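Long-range contacts in esterase (Sinorhizobium meliloti 1021, PDB 4TX1), which hydrolyses ester bonds as a carbohydrate acetylesterase of the SGNH hydrolase family, probably with arylesterase activity: residues M104-H109 and M160-V165; G110-A115 and V165-M170; P139-V144 and L182-F187. All blocks are in the same frame, centred on the assembly; numbering follows the deposited sequence.

Interaction 1. Residues M104-H109 and M160-V165; sequences MKPIIH and MFAGGV
Lys-105 lays its aliphatic chain over one face of the Phe-161 ring: CG stands 4.0 Å from the ring centroid, 28° off the normal, a CH-pi contact. Beyond CG the chain runs extended, bringing Lys-105 CE to 3.6 Å from Phe-161 CZ, while Lys-105 CD meets Met-160 SD at 3.9 Å. Met-104 CB sits at the edge of the same ring and also rests on Gly-164 CA. Pro-106 abuts the backbone instead, its CD 3.3 Å from Met-160 O. A water donates to Met-160 O at 2.8 Å and accepts from Ile-107 N.

Outside this shell, Lys-105 O takes the N-H groups of both Ile-108 and His-109 and so winds up its own loop. The opposing backbone follows a type II turn from Phe-161 to Gly-164. Lys-105 NZ reaches Asn-102 OD1 by a weak hydrogen bond and forms a long, weak ion pair with Asp-69. An alanine at Lys-105 would probably strip the ring face of its CG and CE contacts, leave Met-160 SD without CD beside it and remove the weak bond to Asn-102.

The lysine thus works mostly through its methylenes here, its ammonium directed to the GxND asparagine, which in SGNH hydrolases probably belongs to the oxyanion hole.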
loop_
_atom_site.group_PDB
_atom_site.type_symbol
_atom_site.label_atom_id
_atom_site.label_comp_id
_atom_site.label_asym_id
_atom_site.label_seq_id
_atom_site.Cartn_x
_atom_site.Cartn_y
_atom_site.Cartn_z
ATOM N N MET A 104 -10.193 12.769 17.549
ATOM C CA MET A 104 -9.874 13.249 18.909
ATOM C C MET A 104 -9.016 12.318 19.743
ATOM O O MET A 104 -8.519 12.697 20.805
ATOM C CB MET A 104 -11.234 13.525 19.633
ATOM C CG MET A 104 -12.179 14.447 18.917
ATOM S SD MET A 104 -11.490 16.149 18.746
ATOM C CE MET A 104 -10.749 16.176 17.127
ATOM N N LYS A 105 -8.779 11.095 19.243
ATOM C CA LYS A 105 -7.865 10.170 19.845
ATOM C C LYS A 105 -6.450 10.597 19.698
ATOM O O LYS A 105 -5.984 10.837 18.582
ATOM C CB LYS A 105 -7.979 8.791 19.129
ATOM C CG LYS A 105 -9.348 8.142 19.244
ATOM C CD LYS A 105 -9.346 6.889 18.364
ATOM C CE LYS A 105 -10.647 6.128 18.455
ATOM N NZ LYS A 105 -10.738 4.893 17.551
ATOM N N PRO A 106 -5.698 10.670 20.806
ATOM C CA PRO A 106 -4.261 10.980 20.701
ATOM C C PRO A 106 -3.461 10.147 19.742
ATOM O O PRO A 106 -2.569 10.670 19.063
ATOM C CB PRO A 106 -3.773 10.751 22.147
ATOM C CG PRO A 106 -4.964 11.178 22.999
ATOM C CD PRO A 106 -6.179 10.750 22.217
ATOM N N ILE A 107 -3.749 8.881 19.650
ATOM C CA ILE A 107 -3.042 8.008 18.733
ATOM C C ILE A 107 -3.290 8.482 17.297
ATOM O O ILE A 107 -2.411 8.200 16.468
ATOM C CB ILE A 107 -3.321 6.511 18.852
ATOM C CG1 ILE A 107 -4.786 6.164 18.623
ATOM C CG2 ILE A 107 -2.851 6.002 20.284
ATOM C CD1 ILE A 107 -5.099 4.643 18.344
ATOM N N ILE A 108 -4.411 9.165 17.005
ATOM C CA ILE A 108 -4.689 9.614 15.632
ATOM C C ILE A 108 -4.063 10.965 15.398
ATOM O O ILE A 108 -3.272 11.158 14.456
ATOM C CB ILE A 108 -6.192 9.530 15.295
ATOM C CG1 ILE A 108 -6.751 8.122 15.542
ATOM C CG2 ILE A 108 -6.437 10.113 13.891
ATOM C CD1 ILE A 108 -6.114 7.007 14.675
ATOM N N HIS A 109 -4.394 11.913 16.272
ATOM C CA HIS A 109 -3.615 13.125 16.478
ATOM C C HIS A 109 -4.225 13.960 17.589
ATOM O O HIS A 109 -3.477 14.745 18.231
ATOM C CB HIS A 109 -3.501 13.976 15.185
ATOM C CG HIS A 109 -4.822 14.356 14.568
ATOM N ND1 HIS A 109 -5.412 13.701 13.495
ATOM C CD2 HIS A 109 -5.682 15.311 14.933
ATOM C CE1 HIS A 109 -6.592 14.247 13.236
ATOM N NE2 HIS A 109 -6.771 15.232 14.094
ATOM N N MET A 160 -8.493 6.433 25.722
ATOM C CA MET A 160 -8.509 6.392 24.206
ATOM C C MET A 160 -8.746 7.794 23.641
ATOM O O MET A 160 -8.180 8.148 22.628
ATOM C CB MET A 160 -9.564 5.454 23.699
ATOM C CG MET A 160 -9.762 5.460 22.201
ATOM S SD MET A 160 -8.287 4.734 21.391
ATOM C CE MET A 160 -8.996 3.149 21.096
ATOM N N PHE A 161 -9.578 8.595 24.310
ATOM C CA PHE A 161 -9.978 9.905 23.849
ATOM C C PHE A 161 -9.513 10.986 24.804
ATOM O O PHE A 161 -10.087 12.099 24.803
ATOM C CB PHE A 161 -11.521 9.972 23.691
ATOM C CG PHE A 161 -12.084 9.078 22.618
ATOM C CD1 PHE A 161 -12.214 9.561 21.283
ATOM C CD2 PHE A 161 -12.493 7.767 22.886
ATOM C CE1 PHE A 161 -12.756 8.779 20.283
ATOM C CE2 PHE A 161 -13.029 7.003 21.844
ATOM C CZ PHE A 161 -13.156 7.523 20.557
ATOM N N ALA A 162 -8.385 10.754 25.472
ATOM C CA ALA A 162 -7.837 11.746 26.401
ATOM C C ALA A 162 -7.654 13.118 25.733
ATOM O O ALA A 162 -7.053 13.262 24.647
ATOM C CB ALA A 162 -6.521 11.218 27.012
ATOM N N GLY A 163 -8.175 14.166 26.338
ATOM C CA GLY A 163 -8.089 15.549 25.742
ATOM C C GLY A 163 -9.234 15.901 24.796
ATOM O O GLY A 163 -9.418 17.051 24.362
ATOM N N GLY A 164 -10.026 14.910 24.440
ATOM C CA GLY A 164 -11.050 15.036 23.399
ATOM C C GLY A 164 -12.231 15.872 23.746
ATOM O O GLY A 164 -12.931 16.358 22.889
ATOM N N VAL A 165 -12.552 15.991 25.055
ATOM C CA VAL A 165 -13.722 16.832 25.373
ATOM C C VAL A 165 -13.420 18.285 24.976
ATOM O O VAL A 165 -14.216 18.936 24.279
ATOM C CB VAL A 165 -14.031 16.733 26.875
ATOM C CG1 VAL A 165 -15.072 17.798 27.297
ATOM C CG2 VAL A 165 -14.556 15.332 27.170
HETATM O O HOH W 1 -5.562 7.588 21.697
#

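Interaction 2. Residues G110-A115 and V165-M170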
loop_
_atom_site.group_PDB
_atom_site.type_symbol
_atom_site.label_atom_id
_atom_site.label_comp_id
_atom_site.label_asym_id
_atom_site.label_seq_id
_atom_site.Cartn_x
_atom_site.Cartn_y
_atom_site.Cartn_z
ATOM N N GLY A 110 -5.534 13.884 17.788
ATOM C CA GLY A 110 -6.215 14.474 18.928
ATOM C C GLY A 110 -6.604 15.927 18.774
ATOM O O GLY A 110 -7.037 16.554 19.749
ATOM N N THR A 111 -6.470 16.486 17.579
ATOM C CA THR A 111 -6.680 17.913 17.380
ATOM C C THR A 111 -7.897 18.267 16.514
ATOM O O THR A 111 -8.134 17.706 15.455
ATOM C CB THR A 111 -5.424 18.640 16.809
ATOM O OG1 THR A 111 -5.133 18.183 15.457
ATOM C CG2 THR A 111 -4.116 18.363 17.659
ATOM N N ALA A 112 -8.675 19.277 16.957
ATOM C CA ALA A 112 -9.728 19.790 16.134
ATOM C C ALA A 112 -9.207 20.261 14.772
ATOM O O ALA A 112 -9.873 20.096 13.737
ATOM C CB ALA A 112 -10.504 20.924 16.840
ATOM N N PHE A 113 -8.062 20.935 14.795
ATOM C CA PHE A 113 -7.516 21.488 13.560
ATOM C C PHE A 113 -7.175 20.330 12.577
ATOM O O PHE A 113 -7.446 20.426 11.426
ATOM C CB PHE A 113 -6.241 22.304 13.829
ATOM C CG PHE A 113 -5.738 22.909 12.629
ATOM C CD1 PHE A 113 -6.467 23.930 12.033
ATOM C CD2 PHE A 113 -4.635 22.356 11.966
ATOM C CE1 PHE A 113 -6.033 24.456 10.817
ATOM C CE2 PHE A 113 -4.197 22.939 10.790
ATOM C CZ PHE A 113 -4.882 23.960 10.232
ATOM N N GLY A 114 -6.623 19.225 13.092
ATOM C CA GLY A 114 -6.310 18.086 12.203
ATOM C C GLY A 114 -7.591 17.488 11.592
ATOM O O GLY A 114 -7.567 17.038 10.449
ATOM N N ALA A 115 -8.711 17.523 12.324
ATOM C CA ALA A 115 -9.985 17.024 11.864
ATOM C C ALA A 115 -10.506 17.919 10.760
ATOM O O ALA A 115 -10.957 17.449 9.740
ATOM C CB ALA A 115 -11.044 16.874 12.974
ATOM N N VAL A 165 -12.552 15.991 25.055
ATOM C CA VAL A 165 -13.722 16.832 25.373
ATOM C C VAL A 165 -13.420 18.285 24.976
ATOM O O VAL A 165 -14.216 18.936 24.279
ATOM C CB VAL A 165 -14.031 16.733 26.875
ATOM C CG1 VAL A 165 -15.072 17.798 27.297
ATOM C CG2 VAL A 165 -14.556 15.332 27.170
ATOM N N GLU A 166 -12.261 18.759 25.378
ATOM C CA GLU A 166 -11.916 20.122 25.042
ATOM C C GLU A 166 -11.720 20.351 23.534
ATOM O O GLU A 166 -12.166 21.345 22.977
ATOM C CB GLU A 166 -10.686 20.489 25.807
ATOM C CG GLU A 166 -10.905 20.442 27.321
ATOM C CD GLU A 166 -10.654 19.068 28.025
ATOM O OE1 GLU A 166 -10.536 17.903 27.440
ATOM O OE2 GLU A 166 -10.584 19.175 29.283
ATOM N N GLN A 167 -11.044 19.398 22.856
ATOM C CA GLN A 167 -10.863 19.570 21.388
ATOM C C GLN A 167 -12.141 19.428 20.594
ATOM O O GLN A 167 -12.398 20.162 19.653
ATOM C CB GLN A 167 -9.696 18.697 20.880
ATOM C CG GLN A 167 -8.271 19.073 21.316
ATOM C CD GLN A 167 -7.802 20.357 20.626
ATOM O OE1 GLN A 167 -7.929 20.514 19.410
ATOM N NE2 GLN A 167 -7.307 21.321 21.434
ATOM N N SER A 168 -13.012 18.476 20.943
ATOM C CA SER A 168 -14.154 18.256 20.162
ATOM C C SER A 168 -15.111 19.418 20.209
ATOM O O SER A 168 -15.903 19.589 19.318
ATOM C CB SER A 168 -14.843 16.957 20.505
ATOM O OG SER A 168 -15.444 17.016 21.816
ATOM N N ALA A 169 -15.031 20.192 21.292
ATOM C CA ALA A 169 -15.879 21.394 21.411
ATOM C C ALA A 169 -15.549 22.404 20.345
ATOM O O ALA A 169 -16.370 23.321 20.036
ATOM C CB ALA A 169 -15.667 22.007 22.829
ATOM N N MET A 170 -14.335 22.305 19.794
ATOM C CA MET A 170 -13.883 23.247 18.741
ATOM C C MET A 170 -14.300 22.845 17.346
ATOM O O MET A 170 -14.121 23.618 16.389
ATOM C CB MET A 170 -12.390 23.412 18.802
ATOM C CG MET A 170 -11.884 23.990 20.109
ATOM S SD MET A 170 -10.096 23.828 20.173
ATOM C CE MET A 170 -9.687 23.828 21.920
HETATM O O HOH W 2 -6.979 22.077 17.350
#
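Gln-167 reaches across to the first turn of helix 112-127 and accepts from Ala-112 N through its amide oxygen. The bond is 2.8 Å from Ala-112 N to Gln-167 OE1 and close to straight, 169° at the hydrogen, with the donor lying in the plane of the side-chain amide. A water adds a second hydrogen bond to the same oxygen, at 2.8 Å from OE1 of Gln-167, and itself accepts from Phe-113 N. The next N-H is handled within the segment: Thr-111 is the N-cap, and its OG1 takes the hydrogen of Gly-114 N at 3.0 Å. Two side chains and a water thus cover three successive amides at the start of the helix.

Van der Waals contacts surround the bond. Gln-167 CG, anti to the carbonyl carbon (chi1 -68°), touches Gly-110 O at a close 3.2 Å, and the bend at chi2 (-71°) then turns CD. Ala-112 CB fits against the backbone of the other segment, 3.5 Å from Gln-167 O, and makes an apolar contact with Met-170 CB at 3.7 Å. Leu-171 and Leu-174 of helix 171-182 also touch this methyl, which is buried. Gly-110 takes a positive phi, as glycine does readily, and leads the chain into the cap.

Further out, Thr-111 and Phe-113 pack on Ile-107 and Met-160 of a neighbouring subunit, so the helix start also lies at an interface of the assembly. The arrangement is a helix N-terminus with a threonine N-cap, supplemented by a glutamine side chain from helix 164-168, and it ties that short helix to helix 112-127 of the SGNH-hydrolase alpha/beta fold.

Interaction 3. Residues P139-V144 and L182-F187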
loop_
_atom_site.group_PDB
_atom_site.type_symbol
_atom_site.label_atom_id
_atom_site.label_comp_id
_atom_site.label_asym_id
_atom_site.label_seq_id
_atom_site.Cartn_x
_atom_site.Cartn_y
_atom_site.Cartn_z
ATOM N N PRO A 139 -22.041 17.139 -6.902
ATOM C CA PRO A 139 -22.930 16.973 -5.771
ATOM C C PRO A 139 -22.782 18.136 -4.799
ATOM O O PRO A 139 -21.724 18.763 -4.707
ATOM C CB PRO A 139 -22.471 15.679 -5.116
ATOM C CG PRO A 139 -21.344 15.163 -5.896
ATOM C CD PRO A 139 -21.336 15.880 -7.204
ATOM N N GLU A 140 -23.859 18.413 -4.072
ATOM C CA GLU A 140 -23.781 19.301 -2.945
ATOM C C GLU A 140 -23.104 18.553 -1.782
ATOM O O GLU A 140 -23.117 17.328 -1.744
ATOM C CB GLU A 140 -25.197 19.687 -2.504
ATOM C CG GLU A 140 -25.941 20.456 -3.577
ATOM C CD GLU A 140 -25.350 21.830 -3.786
ATOM O OE1 GLU A 140 -24.940 22.487 -2.783
ATOM O OE2 GLU A 140 -25.295 22.265 -4.969
ATOM N N ILE A 141 -22.526 19.308 -0.882
ATOM C CA ILE A 141 -21.838 18.730 0.298
ATOM C C ILE A 141 -22.301 19.399 1.581
ATOM O O ILE A 141 -22.297 20.653 1.692
ATOM C CB ILE A 141 -20.327 18.922 0.132
ATOM C CG1 ILE A 141 -19.807 18.187 -1.115
ATOM C CG2 ILE A 141 -19.580 18.277 1.314
ATOM C CD1 ILE A 141 -18.322 18.478 -1.431
ATOM N N LEU A 142 -22.669 18.583 2.551
ATOM C CA LEU A 142 -23.055 19.015 3.889
ATOM C C LEU A 142 -22.026 18.506 4.906
ATOM O O LEU A 142 -21.930 17.253 5.074
ATOM C CB LEU A 142 -24.395 18.484 4.226
ATOM C CG LEU A 142 -25.245 19.012 5.358
ATOM C CD1 LEU A 142 -26.406 18.184 5.875
ATOM C CD2 LEU A 142 -24.810 20.328 6.051
ATOM N N ILE A 143 -21.421 19.422 5.635
ATOM C CA ILE A 143 -20.461 19.127 6.690
ATOM C C ILE A 143 -21.222 19.155 8.021
ATOM O O ILE A 143 -21.755 20.182 8.419
ATOM C CB ILE A 143 -19.290 20.074 6.742
ATOM C CG1 ILE A 143 -18.532 19.963 5.413
ATOM C CG2 ILE A 143 -18.383 19.798 7.946
ATOM C CD1 ILE A 143 -17.495 21.024 5.141
ATOM N N VAL A 144 -21.233 18.038 8.724
ATOM C CA VAL A 144 -21.884 17.974 10.022
ATOM C C VAL A 144 -20.842 17.803 11.125
ATOM O O VAL A 144 -19.975 16.851 11.124
ATOM C CB VAL A 144 -22.929 16.871 10.061
ATOM C CG1 VAL A 144 -23.624 16.898 11.429
ATOM C CG2 VAL A 144 -23.918 16.932 8.913
ATOM N N LEU A 182 -15.458 26.783 1.666
ATOM C CA LEU A 182 -15.565 25.877 0.566
ATOM C C LEU A 182 -16.942 25.779 -0.084
ATOM O O LEU A 182 -17.165 24.895 -0.911
ATOM C CB LEU A 182 -15.137 24.442 1.048
ATOM C CG LEU A 182 -13.719 24.258 1.610
ATOM C CD1 LEU A 182 -13.483 22.784 1.994
ATOM C CD2 LEU A 182 -12.685 24.761 0.626
ATOM N N ASP A 183 -17.881 26.647 0.253
ATOM C CA ASP A 183 -19.193 26.494 -0.331
ATOM C C ASP A 183 -19.899 25.200 -0.123
ATOM O O ASP A 183 -20.474 24.607 -1.046
ATOM C CB ASP A 183 -19.100 26.687 -1.827
ATOM C CG ASP A 183 -19.788 27.889 -2.228
ATOM O OD1 ASP A 183 -19.197 28.965 -1.960
ATOM O OD2 ASP A 183 -20.942 27.722 -2.699
ATOM N N CYS A 184 -19.872 24.742 1.118
ATOM C CA CYS A 184 -20.587 23.573 1.535
ATOM C C CYS A 184 -21.662 24.052 2.530
ATOM O O CYS A 184 -21.492 25.103 3.198
ATOM C CB CYS A 184 -19.624 22.662 2.384
ATOM S SG CYS A 184 -18.425 21.855 1.344
ATOM N N GLY A 185 -22.664 23.192 2.737
ATOM C CA GLY A 185 -23.563 23.357 3.885
ATOM C C GLY A 185 -22.895 22.970 5.174
ATOM O O GLY A 185 -21.903 22.188 5.188
ATOM N N PHE A 186 -23.469 23.455 6.268
ATOM C CA PHE A 186 -23.031 23.140 7.616
ATOM C C PHE A 186 -24.209 22.818 8.529
ATOM O O PHE A 186 -25.275 23.490 8.488
ATOM C CB PHE A 186 -22.196 24.270 8.225
ATOM C CG PHE A 186 -21.829 24.036 9.655
ATOM C CD1 PHE A 186 -20.878 23.060 10.022
ATOM C CD2 PHE A 186 -22.453 24.727 10.675
ATOM C CE1 PHE A 186 -20.629 22.783 11.325
ATOM C CE2 PHE A 186 -22.201 24.431 12.013
ATOM C CZ PHE A 186 -21.239 23.497 12.347
ATOM N N PHE A 187 -24.035 21.844 9.395
ATOM C CA PHE A 187 -24.962 21.686 10.528
ATOM C C PHE A 187 -24.163 21.286 11.737
ATOM O O PHE A 187 -23.329 20.341 11.647
ATOM C CB PHE A 187 -25.984 20.636 10.196
ATOM C CG PHE A 187 -27.069 20.485 11.251
ATOM C CD1 PHE A 187 -28.102 21.424 11.324
ATOM C CD2 PHE A 187 -27.068 19.414 12.117
ATOM C CE1 PHE A 187 -29.104 21.283 12.290
ATOM C CE2 PHE A 187 -28.054 19.279 13.103
ATOM C CZ PHE A 187 -29.082 20.211 13.169
HETATM O O HOH W 3 -22.414 22.087 -1.584
#
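Cys-184 lays its sulfur against the branched carbons of Ile-141, with SG 3.7 Å from Ile-141 CB and nearly as close to CG2. SG is anti to the carbonyl carbon (chi1 -73°), which puts it on this side chain, while Cys-184 CB touches Ile-143 CD1 at 3.8 Å. Helices 112-127 and 171-182 cover this face, Tyr-175 resting on Ile-143 and Phe-186.

Alongside, strands 140-144 and 185-187 run parallel, paired Leu-142 with Gly-185, Ile-143 with Phe-186 and Val-144 with Phe-187. Gly-185 N gives to Ile-141 O at 2.8 Å. Ile-143 bonds twice to strand 185-187, giving from its N to Gly-185 O at 2.8 Å and accepting at its O from Phe-187 N at 3.0 Å, so its two bonds straddle Phe-186. Phe-186 CA-H also points at Ile-143 O.

The other face carries Leu-142, Val-144 and Phe-187, with Val-144 CG1 at the edge of the Phe-187 ring, and helix 205-223 packs there through Leu-215. Leu-142 is modelled with an almost flat CG, so the close approach of its CD2 to the backbone of Gly-185 and Phe-186 is doubtful in detail.

Where the strand pair begins, Asp-183 closes helix 171-182 in a Schellman motif. A water takes the N-H of Ile-141, 2.9 Å from its N, and donates to Asp-183 O and Glu-140 OE1, bridging the two segments just before the first direct bond.

The chain between these strands forms a beta-alpha-beta crossover, and the contact combines two chemistries: backbone bonds set the register of the last strand, and apolar contacts on both faces pack Ile-141 to Val-144 into the interior, while strand 185-187 stays partly open.

Overall arrangement
Interactions 1 and 2 form one continuous patch, their centres about 8 Å apart. They share Val-165 and helix 164-168, and Met-104 SD touches Ser-168 N at 3.5 Å, while His-109 packs on the first turn of helix 112-127. Interaction 3 lies deeper, in the central parallel sheet, its centre about 25 Å from that of interaction 1 and about 19 Å from that of interaction 2; the nearest atoms of interactions 2 and 3 are about 8 Å apart, so they do not touch. Helix 112-127, which starts in interaction 2, leads on to strand 140-145. Of interaction 1, the Phe-161 side chain lies near, without touching, the probable Ser-22, His-202 and Asp-199 triad.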